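Beta-glucosidase (Chaetomella raphigera, PDB 6JXG) probably hydrolyses terminal, non-reducing beta-D-glucosyl residues to release beta-D-glucose during cellulose degradation, as a secreted glycoside hydrolase of family 3. Local coordinates at residues A[142-146]-A[189-195]; A[221-226]-A[601-605]; A[370-375]-A[439-445]; A[436-440]-A[454-460]. Residues are numbered along the deposited sequence.

Overall arrangement
The four contacts form two pairs on opposite sides of the chain's centre, and illustrate how a multidomain hydrolase is built from local loop-to-element junctions. Interactions 1 and 2, with centres 14 Å apart, touch directly: Ile190 packs against Leu223 and Gly604, and Phe225 meets Val194, so the helix end of interaction 1 packs directly on the turn of interaction 2. Interactions 3 and 4, with centres 12 Å apart, share Asp439 and Ser440 within the C-terminal family region. Between the pairs, interactions 1 and 3 lie 28 Å apart by centres. In family 3 enzymes the active site generally lies between these two domains; here Glu442, in loop 439-445, forms a salt bridge with Arg166 of the barrel domain.

Interaction 1: A[142-146]-A[189-195]; sequences ITGMQ and AIKANVA
A helix end turning beside a neighbouring helix shows how one long side chain can tie down a loop. Residues 142-146 are regular helix, with Gln146 N bonded to Ile142 O. The helix 184-191 stops before Ala192, and Asn193, at phi/psi 69/31, is the C-prime residue of a Schellman motif: Val194 N to Ala189 O 3.2 Å, Asn193 N to Ile190 O 2.8 Å. In register, Ile142 faces Val194 (CA to CA 6.4 Å) and Thr143 faces Ala192 (6.6 Å). Ile142, in the mt rotamer, is the main bump: its CD1 enters a hollow between Ala189 CB (3.7 Å) and Val194 CG2 (3.6 Å), while its CG2 lies 3.9 Å from Ala192 O. One turn later Gln146, also mt, grips the backbone beyond the helix end, NE2 donating to Asn193 O (2.9 Å) and OE1 accepting from Ala195 N (3.0 Å); OE1 also accepts from Ala152 N of strand 151-157. A water joins Thr143 OG1 (2.7 Å) to Ala192 O (2.6 Å), and Thr143 OG1 also bonds Ser139 O. Each helix leads into one of two adjacent parallel strands, 151-157 and 196-199, as in neighbouring beta/alpha units of a TIM barrel.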
loop_
_atom_site.group_PDB
_atom_site.type_symbol
_atom_site.label_atom_id
_atom_site.label_comp_id
_atom_site.label_asym_id
_atom_site.label_seq_id
_atom_site.Cartn_x
_atom_site.Cartn_y
_atom_site.Cartn_z
ATOM N N ILE A 142 6.192 -8.066 3.027
ATOM C CA ILE A 142 6.592 -9.302 2.400
ATOM C C ILE A 142 7.352 -10.167 3.393
ATOM O O ILE A 142 7.131 -11.373 3.462
ATOM C CB ILE A 142 7.417 -9.029 1.188
ATOM C CG1 ILE A 142 6.462 -8.506 0.120
ATOM C CG2 ILE A 142 8.158 -10.275 0.669
ATOM C CD1 ILE A 142 7.193 -7.825 -0.988
ATOM N N THR A 143 8.254 -9.571 4.132
ATOM C CA THR A 143 9.064 -10.386 5.078
ATOM C C THR A 143 8.119 -10.987 6.134
ATOM O O THR A 143 8.291 -12.141 6.542
ATOM C CB THR A 143 10.175 -9.560 5.715
ATOM O OG1 THR A 143 11.014 -9.032 4.680
ATOM C CG2 THR A 143 10.951 -10.445 6.629
ATOM N N GLY A 144 7.155 -10.224 6.597
ATOM C CA GLY A 144 6.148 -10.726 7.496
ATOM C C GLY A 144 5.368 -11.882 6.920
ATOM O O GLY A 144 5.183 -12.936 7.551
ATOM N N MET A 145 4.788 -11.655 5.764
ATOM C CA MET A 145 3.958 -12.651 5.119
ATOM C C MET A 145 4.704 -13.973 4.911
ATOM O O MET A 145 4.202 -15.070 5.262
ATOM C CB MET A 145 3.508 -12.124 3.767
ATOM C CG MET A 145 2.431 -11.058 3.837
ATOM S SD MET A 145 2.044 -10.275 2.241
ATOM C CE MET A 145 1.081 -11.538 1.408
ATOM N N GLN A 146 5.886 -13.852 4.342
ATOM C CA GLN A 146 6.683 -15.028 4.005
ATOM C C GLN A 146 7.327 -15.679 5.251
ATOM O O GLN A 146 7.469 -16.911 5.295
ATOM C CB GLN A 146 7.678 -14.716 2.902
ATOM C CG GLN A 146 6.946 -14.218 1.650
ATOM C CD GLN A 146 7.710 -14.226 0.374
ATOM O OE1 GLN A 146 7.110 -14.096 -0.712
ATOM N NE2 GLN A 146 9.016 -14.289 0.448
ATOM N N ALA A 189 11.047 -5.002 -3.096
ATOM C CA ALA A 189 10.300 -6.238 -2.965
ATOM C C ALA A 189 11.102 -7.453 -3.400
ATOM O O ALA A 189 11.147 -8.445 -2.723
ATOM C CB ALA A 189 9.015 -6.135 -3.716
ATOM N N ILE A 190 11.707 -7.380 -4.552
ATOM C CA ILE A 190 12.616 -8.411 -5.009
ATOM C C ILE A 190 13.806 -8.677 -4.070
ATOM O O ILE A 190 14.106 -9.860 -3.771
ATOM C CB ILE A 190 13.075 -8.085 -6.434
ATOM C CG1 ILE A 190 11.850 -8.133 -7.372
ATOM C CG2 ILE A 190 14.146 -9.039 -6.880
ATOM C CD1 ILE A 190 11.997 -7.548 -8.784
ATOM N N LYS A 191 14.488 -7.643 -3.624
ATOM C CA LYS A 191 15.530 -7.761 -2.570
ATOM C C LYS A 191 15.018 -8.449 -1.322
ATOM O O LYS A 191 15.718 -9.238 -0.708
ATOM C CB LYS A 191 16.057 -6.359 -2.232
ATOM C CG LYS A 191 17.074 -6.309 -1.086
ATOM C CD LYS A 191 18.412 -6.894 -1.588
ATOM C CE LYS A 191 19.527 -6.890 -0.500
ATOM N NZ LYS A 191 19.051 -7.261 0.848
ATOM N N ALA A 192 13.757 -8.217 -0.937
ATOM C CA ALA A 192 13.222 -8.917 0.192
ATOM C C ALA A 192 12.747 -10.375 -0.139
ATOM O O ALA A 192 11.972 -10.921 0.571
ATOM C CB ALA A 192 12.072 -8.135 0.797
ATOM N N ASN A 193 13.087 -10.881 -1.316
ATOM C CA ASN A 193 12.823 -12.314 -1.715
ATOM C C ASN A 193 11.366 -12.599 -1.909
ATOM O O ASN A 193 10.888 -13.703 -1.719
ATOM C CB ASN A 193 13.452 -13.301 -0.749
ATOM C CG ASN A 193 14.967 -13.308 -0.871
ATOM O OD1 ASN A 193 15.519 -13.261 -1.972
ATOM N ND2 ASN A 193 15.636 -13.289 0.257
ATOM N N VAL A 194 10.641 -11.579 -2.344
ATOM C CA VAL A 194 9.249 -11.828 -2.808
ATOM C C VAL A 194 9.147 -13.033 -3.758
ATOM O O VAL A 194 9.906 -13.205 -4.733
ATOM C CB VAL A 194 8.547 -10.583 -3.337
ATOM C CG1 VAL A 194 8.911 -10.319 -4.782
ATOM C CG2 VAL A 194 7.015 -10.692 -3.209
ATOM N N ALA A 195 8.184 -13.897 -3.463
ATOM C CA ALA A 195 8.033 -15.169 -4.229
ATOM C C ALA A 195 7.527 -15.002 -5.636
ATOM O O ALA A 195 7.856 -15.802 -6.556
ATOM C CB ALA A 195 7.120 -16.116 -3.438
HETATM O O HOH W 1 11.878 -11.166 3.189
#

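Interaction 2: A[221-226]-A[601-605]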
loop_
_atom_site.group_PDB
_atom_site.type_symbol
_atom_site.label_atom_id
_atom_site.label_comp_id
_atom_site.label_asym_id
_atom_site.label_seq_id
_atom_site.Cartn_x
_atom_site.Cartn_y
_atom_site.Cartn_z
ATOM N N GLY A 221 16.192 -9.845 -15.416
ATOM C CA GLY A 221 17.576 -9.460 -15.848
ATOM C C GLY A 221 18.187 -8.448 -14.873
ATOM O O GLY A 221 18.969 -8.823 -13.995
ATOM N N GLU A 222 17.762 -7.191 -14.993
ATOM C CA GLU A 222 18.308 -6.115 -14.212
ATOM C C GLU A 222 18.196 -6.421 -12.729
ATOM O O GLU A 222 19.109 -6.210 -12.023
ATOM C CB GLU A 222 17.652 -4.749 -14.465
ATOM C CG GLU A 222 17.782 -4.163 -15.815
ATOM C CD GLU A 222 17.499 -2.627 -15.871
ATOM O OE1 GLU A 222 17.773 -2.087 -16.955
ATOM O OE2 GLU A 222 17.027 -2.032 -14.893
ATOM N N LEU A 223 17.036 -6.877 -12.305
ATOM C CA LEU A 223 16.759 -7.088 -10.922
ATOM C C LEU A 223 16.975 -8.582 -10.457
ATOM O O LEU A 223 16.837 -8.866 -9.272
ATOM C CB LEU A 223 15.384 -6.526 -10.577
ATOM C CG LEU A 223 15.178 -5.008 -10.835
ATOM C CD1 LEU A 223 13.778 -4.614 -10.498
ATOM C CD2 LEU A 223 16.178 -4.230 -9.974
ATOM N N ASP A 224 17.334 -9.491 -11.390
ATOM C CA ASP A 224 17.695 -10.847 -11.048
ATOM C C ASP A 224 16.659 -11.557 -10.187
ATOM O O ASP A 224 16.997 -12.342 -9.289
ATOM C CB ASP A 224 19.048 -10.820 -10.376
ATOM C CG ASP A 224 19.786 -12.155 -10.457
ATOM O OD1 ASP A 224 20.555 -12.409 -9.512
ATOM O OD2 ASP A 224 19.509 -12.943 -11.373
ATOM N N PHE A 225 15.395 -11.315 -10.524
ATOM C CA PHE A 225 14.316 -11.893 -9.800
ATOM C C PHE A 225 14.310 -13.424 -10.008
ATOM O O PHE A 225 14.323 -13.913 -11.171
ATOM C CB PHE A 225 13.036 -11.265 -10.325
ATOM C CG PHE A 225 11.763 -11.872 -9.768
ATOM C CD1 PHE A 225 11.520 -11.931 -8.386
ATOM C CD2 PHE A 225 10.761 -12.320 -10.636
ATOM C CE1 PHE A 225 10.299 -12.463 -7.899
ATOM C CE2 PHE A 225 9.600 -12.909 -10.120
ATOM C CZ PHE A 225 9.368 -12.940 -8.775
ATOM N N GLN A 226 14.258 -14.166 -8.911
ATOM C CA GLN A 226 14.334 -15.633 -8.942
ATOM C C GLN A 226 12.979 -16.348 -8.851
ATOM O O GLN A 226 12.912 -17.535 -9.188
ATOM C CB GLN A 226 15.252 -16.150 -7.840
ATOM C CG GLN A 226 16.684 -15.636 -7.898
ATOM C CD GLN A 226 17.379 -16.168 -9.117
ATOM O OE1 GLN A 226 17.383 -17.396 -9.356
ATOM N NE2 GLN A 226 17.934 -15.276 -9.932
ATOM N N LEU A 601 25.644 -9.340 -9.291
ATOM C CA LEU A 601 24.196 -9.312 -9.407
ATOM C C LEU A 601 23.559 -10.263 -8.385
ATOM O O LEU A 601 23.976 -11.428 -8.228
ATOM C CB LEU A 601 23.820 -9.768 -10.832
ATOM C CG LEU A 601 22.669 -9.051 -11.523
ATOM C CD1 LEU A 601 21.621 -8.597 -10.542
ATOM C CD2 LEU A 601 23.178 -7.813 -12.236
ATOM N N ALA A 602 22.550 -9.773 -7.669
ATOM C CA ALA A 602 21.721 -10.597 -6.774
ATOM C C ALA A 602 20.281 -10.081 -6.904
ATOM O O ALA A 602 20.064 -8.999 -7.448
ATOM C CB ALA A 602 22.182 -10.467 -5.344
ATOM N N PRO A 603 19.289 -10.809 -6.367
ATOM C CA PRO A 603 17.929 -10.221 -6.491
ATOM C C PRO A 603 17.913 -8.830 -5.906
ATOM O O PRO A 603 18.438 -8.620 -4.809
ATOM C CB PRO A 603 17.049 -11.189 -5.704
ATOM C CG PRO A 603 17.751 -12.480 -5.885
ATOM C CD PRO A 603 19.240 -12.175 -5.873
ATOM N N GLY A 604 17.350 -7.897 -6.672
ATOM C CA GLY A 604 17.291 -6.512 -6.338
ATOM C C GLY A 604 18.270 -5.676 -7.128
ATOM O O GLY A 604 18.131 -4.441 -7.156
ATOM N N GLY A 605 19.242 -6.308 -7.794
ATOM C CA GLY A 605 20.204 -5.533 -8.582
ATOM C C GLY A 605 21.594 -5.768 -8.054
ATOM O O GLY A 605 21.789 -6.680 -7.251
#
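This is a docking contact between a hairpin and a helix end: a type II beta turn, Ala602 to Gly605, at the tip of a small beta hairpin from the C-terminal part of the chain, meets the barrel domain where helix 214-222 ends. It joins regions far apart in sequence. The turn closes through Gly605 N to Ala602 O (2.8 Å) and carries Pro603 and Gly604 at its two central positions; Gly604, with phi 105°, has the positive phi expected at the third position of a type II turn. Across the contact, Asp224 leaves the helix with positive phi, and Leu223 O is left to meet the turn. Leu601 CD1 presses on Asp224 CB (3.4 Å), and Pro603 CG rests near Asp224 O (3.5 Å) and Gln226 CG (3.9 Å). Gln226 NE2 donates to Asp224 O (3.1 Å), while its OE1 is bound by Gly2 N. Ile190 of helix 184-191 packs against both Leu223 and Pro603. The one hydrogen bond between the segments runs from Gly604 N to Leu223 O at 2.8 Å, and Pro603 CA approaches the same oxygen at 3.3 Å in a CA-H...O contact.

Interaction 3: A[370-375]-A[439-445]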
loop_
_atom_site.group_PDB
_atom_site.type_symbol
_atom_site.label_atom_id
_atom_site.label_comp_id
_atom_site.label_asym_id
_atom_site.label_seq_id
_atom_site.Cartn_x
_atom_site.Cartn_y
_atom_site.Cartn_z
ATOM N N SER A 370 -21.464 -5.956 -2.446
ATOM C CA SER A 370 -20.535 -6.877 -3.053
ATOM C C SER A 370 -19.168 -6.194 -3.228
ATOM O O SER A 370 -19.076 -5.052 -3.728
ATOM C CB SER A 370 -21.096 -7.297 -4.405
ATOM O OG SER A 370 -20.195 -8.126 -5.072
ATOM N N ASP A 371 -18.101 -6.854 -2.800
ATOM C CA ASP A 371 -16.750 -6.293 -2.911
ATOM C C ASP A 371 -16.618 -4.883 -2.310
ATOM O O ASP A 371 -15.766 -4.135 -2.693
ATOM C CB ASP A 371 -16.264 -6.296 -4.366
ATOM C CG ASP A 371 -16.188 -7.698 -4.969
ATOM O OD1 ASP A 371 -15.953 -8.656 -4.217
ATOM O OD2 ASP A 371 -16.274 -7.805 -6.207
ATOM N N ARG A 372 -17.447 -4.580 -1.311
ATOM C CA ARG A 372 -17.496 -3.271 -0.578
ATOM C C ARG A 372 -17.798 -2.113 -1.540
ATOM O O ARG A 372 -17.402 -0.955 -1.285
ATOM C CB ARG A 372 -16.215 -2.988 0.216
ATOM C CG ARG A 372 -15.635 -4.207 0.927
ATOM C CD ARG A 372 -16.480 -4.562 2.145
ATOM N NE ARG A 372 -17.671 -5.356 1.810
ATOM C CZ ARG A 372 -17.726 -6.658 1.698
ATOM N NH1 ARG A 372 -18.885 -7.218 1.395
ATOM N NH2 ARG A 372 -16.685 -7.425 1.946
ATOM N N GLY A 373 -18.569 -2.415 -2.581
ATOM C CA GLY A 373 -18.920 -1.454 -3.635
ATOM C C GLY A 373 -20.037 -0.507 -3.262
ATOM O O GLY A 373 -21.003 -0.323 -4.006
ATOM N N CYS A 374 -19.882 0.176 -2.158
ATOM C CA CYS A 374 -20.683 1.325 -1.837
ATOM C C CYS A 374 -19.943 2.143 -0.769
ATOM O O CYS A 374 -19.056 1.599 -0.042
ATOM C CB CYS A 374 -22.062 0.855 -1.272
ATOM S SG CYS A 374 -22.037 0.096 0.366
ATOM N N ASP A 375 -20.403 3.390 -0.551
ATOM C CA ASP A 375 -19.896 4.230 0.552
ATOM C C ASP A 375 -21.083 4.587 1.442
ATOM O O ASP A 375 -21.576 5.713 1.416
ATOM C CB ASP A 375 -19.226 5.477 -0.011
ATOM C CG ASP A 375 -18.624 6.391 1.062
ATOM O OD1 ASP A 375 -18.398 5.933 2.168
ATOM O OD2 ASP A 375 -18.453 7.609 0.799
ATOM N N ASP A 439 -14.429 7.746 -1.100
ATOM C CA ASP A 439 -14.204 6.362 -1.418
ATOM C C ASP A 439 -13.786 6.181 -2.854
ATOM O O ASP A 439 -13.898 7.074 -3.678
ATOM C CB ASP A 439 -15.502 5.558 -1.074
ATOM C CG ASP A 439 -15.309 4.083 -0.904
ATOM O OD1 ASP A 439 -14.139 3.594 -0.859
ATOM O OD2 ASP A 439 -16.403 3.391 -0.790
ATOM N N SER A 440 -13.281 4.988 -3.152
ATOM C CA SER A 440 -12.918 4.643 -4.522
ATOM C C SER A 440 -12.565 3.153 -4.506
ATOM O O SER A 440 -12.511 2.510 -3.462
ATOM C CB SER A 440 -11.734 5.519 -5.028
ATOM O OG SER A 440 -10.467 5.221 -4.430
ATOM N N GLY A 441 -12.249 2.653 -5.672
ATOM C CA GLY A 441 -11.964 1.244 -5.839
ATOM C C GLY A 441 -11.522 0.845 -7.215
ATOM O O GLY A 441 -11.218 1.676 -8.087
ATOM N N GLU A 442 -11.436 -0.470 -7.384
ATOM C CA GLU A 442 -11.038 -1.059 -8.604
ATOM C C GLU A 442 -12.057 -0.796 -9.734
ATOM O O GLU A 442 -13.267 -0.718 -9.520
ATOM C CB GLU A 442 -10.830 -2.584 -8.381
ATOM C CG GLU A 442 -10.208 -3.268 -9.571
ATOM C CD GLU A 442 -9.829 -4.729 -9.301
ATOM O OE1 GLU A 442 -9.433 -5.410 -10.276
ATOM O OE2 GLU A 442 -9.756 -5.108 -8.123
ATOM N N GLY A 443 -11.539 -0.628 -10.910
ATOM C CA GLY A 443 -12.379 -0.214 -12.039
ATOM C C GLY A 443 -13.262 -1.270 -12.709
ATOM O O GLY A 443 -13.427 -1.207 -13.908
ATOM N N TYR A 444 -13.884 -2.166 -11.941
ATOM C CA TYR A 444 -14.963 -3.003 -12.468
ATOM C C TYR A 444 -16.254 -2.718 -11.781
ATOM O O TYR A 444 -17.230 -3.346 -12.095
ATOM C CB TYR A 444 -14.644 -4.499 -12.476
ATOM C CG TYR A 444 -14.526 -5.122 -11.125
ATOM C CD1 TYR A 444 -15.602 -5.722 -10.538
ATOM C CD2 TYR A 444 -13.277 -5.199 -10.469
ATOM C CE1 TYR A 444 -15.527 -6.312 -9.250
ATOM C CE2 TYR A 444 -13.189 -5.751 -9.194
ATOM C CZ TYR A 444 -14.332 -6.292 -8.596
ATOM O OH TYR A 444 -14.203 -6.846 -7.351
ATOM N N ILE A 445 -16.280 -1.762 -10.853
ATOM C CA ILE A 445 -17.441 -1.424 -10.089
ATOM C C ILE A 445 -17.621 0.106 -10.173
ATOM O O ILE A 445 -16.660 0.869 -10.025
ATOM C CB ILE A 445 -17.182 -1.772 -8.606
ATOM C CG1 ILE A 445 -17.028 -3.296 -8.409
ATOM C CG2 ILE A 445 -18.364 -1.352 -7.750
ATOM C CD1 ILE A 445 -16.675 -3.723 -7.001
HETATM O O HOH W 2 -16.026 0.913 0.011
#
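Acceptors crowd together at one end of this contact: Asp439 OD2 lies 3.3 Å from Cys374 O, with which it cannot hydrogen-bond, and 4.4 Å from the like-charged Asp375 OD1. A water lies within hydrogen-bonding distance of Asp439 OD2 (2.6 Å) and Arg372 O (2.7 Å), though it has more acceptors in reach than protons to give; Asp375 OD2 is taken up by Thr437 OG1. At the other end Tyr444 OH donates to Asp371 OD2 (2.6 Å), and Asp371 OD1 forms a salt bridge with Arg64 of the barrel domain, placing the contact at the boundary of the two domains. Between these polar ends Ile445 supplies an apolar filling, its CD1 3.7 Å from Asp371 CB and its CG2 4.2 Å from Gly373 CA. Gly373 lets the isoleucine close in, since a beta carbon there would come tightly against CG2. The loop 370-375 is sharply folded: Asp371 and Arg372 have positive phi, Gly373 centres an inverse gamma turn, and Cys374 is bonded to Cys369 in a disulfide. Both loops follow adjacent parallel strands of the C-terminal region's sheet: segment 439-445 links strand 431-438 to the short strand 446-447, and segment 370-375 lies between strand 351-355 and helix 396-406.

Interaction 4: A[436-440]-A[454-460]; sequences ITADS and RNSLAPW
Residues 436-440 run extended throughout, the first three ending strand 431-438 of the C-terminal region's mostly parallel six-stranded sheet, beside strand 477-483. Segment 454-460 is an irregular loop that bows away and returns before helix 463-471, within a beta-alpha connection. Ala438 faces Trp460 (CA to CA 4.8 Å) and Ser440 faces Arg454 (6.0 Å). A single direct backbone bond, Trp460 N to Thr437 O at 2.8 Å, fixes the register, and a water extends it by bridging Thr437 N (2.9 Å) and Trp460 O (2.6 Å). Within the bow, Ser456 OG accepts from Ala458 N (3.2 Å) in an ST turn. Trp460, with chi1 -85° and chi2 41°, lays its indole along the strand: CD1 is 3.8 Å from Ala438 CB, and Asp439 CB sits over the six-membered ring, 4.2 Å from its centroid, in a CH-pi contact. Ile436 CD1 meets Pro459 CG at 4.1 Å. Arg454 CG packs on Ser440 CB (3.6 Å); a water links Arg454 NE (2.9 Å) to Ser440 OG (2.8 Å), which also bonds Gly121 O, and Arg454 NH2 bonds Pro118 O. The chemistry implies a buried junction of mixed character: two waters and outside carbonyls serve its polar groups, yet Asp439 N lies over the indole face without a hydrogen-bond partner.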
loop_
_atom_site.group_PDB
_atom_site.type_symbol
_atom_site.label_atom_id
_atom_site.label_comp_id
_atom_site.label_asym_id
_atom_site.label_seq_id
_atom_site.Cartn_x
_atom_site.Cartn_y
_atom_site.Cartn_z
ATOM N N ILE A 436 -17.289 12.364 7.806
ATOM C CA ILE A 436 -17.372 12.448 6.380
ATOM C C ILE A 436 -16.376 11.497 5.750
ATOM O O ILE A 436 -15.370 11.109 6.390
ATOM C CB ILE A 436 -17.193 13.888 5.841
ATOM C CG1 ILE A 436 -15.839 14.495 6.237
ATOM C CG2 ILE A 436 -18.328 14.745 6.337
ATOM C CD1 ILE A 436 -15.418 15.733 5.478
ATOM N N THR A 437 -16.589 11.219 4.478
ATOM C CA THR A 437 -15.797 10.203 3.723
ATOM C C THR A 437 -15.409 10.584 2.312
ATOM O O THR A 437 -15.915 11.542 1.713
ATOM C CB THR A 437 -16.610 8.889 3.593
ATOM O OG1 THR A 437 -17.849 9.185 2.924
ATOM C CG2 THR A 437 -16.911 8.310 4.942
ATOM N N ALA A 438 -14.490 9.810 1.751
ATOM C CA ALA A 438 -14.324 9.740 0.330
ATOM C C ALA A 438 -13.858 8.327 -0.040
ATOM O O ALA A 438 -13.007 7.788 0.638
ATOM C CB ALA A 438 -13.353 10.792 -0.193
ATOM N N ASP A 439 -14.429 7.746 -1.100
ATOM C CA ASP A 439 -14.204 6.362 -1.418
ATOM C C ASP A 439 -13.786 6.181 -2.854
ATOM O O ASP A 439 -13.898 7.074 -3.678
ATOM C CB ASP A 439 -15.502 5.558 -1.074
ATOM C CG ASP A 439 -15.309 4.083 -0.904
ATOM O OD1 ASP A 439 -14.139 3.594 -0.859
ATOM O OD2 ASP A 439 -16.403 3.391 -0.790
ATOM N N SER A 440 -13.281 4.988 -3.152
ATOM C CA SER A 440 -12.918 4.643 -4.522
ATOM C C SER A 440 -12.565 3.153 -4.506
ATOM O O SER A 440 -12.511 2.510 -3.462
ATOM C CB SER A 440 -11.734 5.519 -5.028
ATOM O OG SER A 440 -10.467 5.221 -4.430
ATOM N N ARG A 454 -11.897 8.258 -8.716
ATOM C CA ARG A 454 -12.652 9.372 -8.252
ATOM C C ARG A 454 -12.706 10.491 -9.285
ATOM O O ARG A 454 -11.746 10.763 -10.003
ATOM C CB ARG A 454 -12.076 9.975 -6.955
ATOM C CG ARG A 454 -12.085 9.001 -5.799
ATOM C CD ARG A 454 -11.607 9.634 -4.539
ATOM N NE ARG A 454 -10.199 9.853 -4.399
ATOM C CZ ARG A 454 -9.679 10.781 -3.598
ATOM N NH1 ARG A 454 -10.426 11.690 -2.962
ATOM N NH2 ARG A 454 -8.383 10.852 -3.449
ATOM N N ASN A 455 -13.849 11.132 -9.337
ATOM C CA ASN A 455 -14.069 12.143 -10.342
ATOM C C ASN A 455 -13.712 13.529 -9.800
ATOM O O ASN A 455 -13.781 14.521 -10.499
ATOM C CB ASN A 455 -15.455 11.993 -10.961
ATOM C CG ASN A 455 -16.595 12.400 -10.048
ATOM O OD1 ASN A 455 -17.793 12.161 -10.381
ATOM N ND2 ASN A 455 -16.298 13.029 -8.956
ATOM N N SER A 456 -13.290 13.613 -8.539
ATOM C CA SER A 456 -12.923 14.895 -7.921
ATOM C C SER A 456 -12.137 14.549 -6.693
ATOM O O SER A 456 -12.041 13.372 -6.357
ATOM C CB SER A 456 -14.118 15.716 -7.478
ATOM O OG SER A 456 -14.713 15.084 -6.355
ATOM N N LEU A 457 -11.627 15.588 -6.035
ATOM C CA LEU A 457 -10.969 15.510 -4.717
ATOM C C LEU A 457 -11.834 16.183 -3.601
ATOM O O LEU A 457 -11.351 16.692 -2.566
ATOM C CB LEU A 457 -9.572 16.115 -4.794
ATOM C CG LEU A 457 -8.561 15.389 -5.704
ATOM C CD1 LEU A 457 -7.260 16.159 -5.653
ATOM C CD2 LEU A 457 -8.288 13.919 -5.347
ATOM N N ALA A 458 -13.140 16.139 -3.827
ATOM C CA ALA A 458 -14.142 16.638 -2.895
ATOM C C ALA A 458 -14.672 15.510 -2.015
ATOM O O ALA A 458 -14.840 14.387 -2.507
ATOM C CB ALA A 458 -15.283 17.256 -3.701
ATOM N N PRO A 459 -15.037 15.799 -0.759
ATOM C CA PRO A 459 -15.722 14.767 0.020
ATOM C C PRO A 459 -16.967 14.149 -0.654
ATOM O O PRO A 459 -17.696 14.829 -1.382
ATOM C CB PRO A 459 -16.092 15.499 1.315
ATOM C CG PRO A 459 -15.044 16.527 1.472
ATOM C CD PRO A 459 -14.826 17.014 0.062
ATOM N N TRP A 460 -17.154 12.831 -0.479
ATOM C CA TRP A 460 -18.292 12.129 -1.020
ATOM C C TRP A 460 -19.527 12.451 -0.195
ATOM O O TRP A 460 -19.441 12.985 0.933
ATOM C CB TRP A 460 -17.962 10.599 -0.949
ATOM C CG TRP A 460 -17.178 10.107 -2.122
ATOM C CD1 TRP A 460 -16.134 10.741 -2.761
ATOM C CD2 TRP A 460 -17.470 8.942 -2.891
ATOM N NE1 TRP A 460 -15.740 10.032 -3.840
ATOM C CE2 TRP A 460 -16.541 8.920 -3.968
ATOM C CE3 TRP A 460 -18.462 7.944 -2.811
ATOM C CZ2 TRP A 460 -16.546 7.908 -4.945
ATOM C CZ3 TRP A 460 -18.460 6.937 -3.793
ATOM C CH2 TRP A 460 -17.498 6.923 -4.811
HETATM O O HOH W 3 -18.974 12.420 3.471
HETATM O O HOH W 4 -8.705 7.402 -4.769
#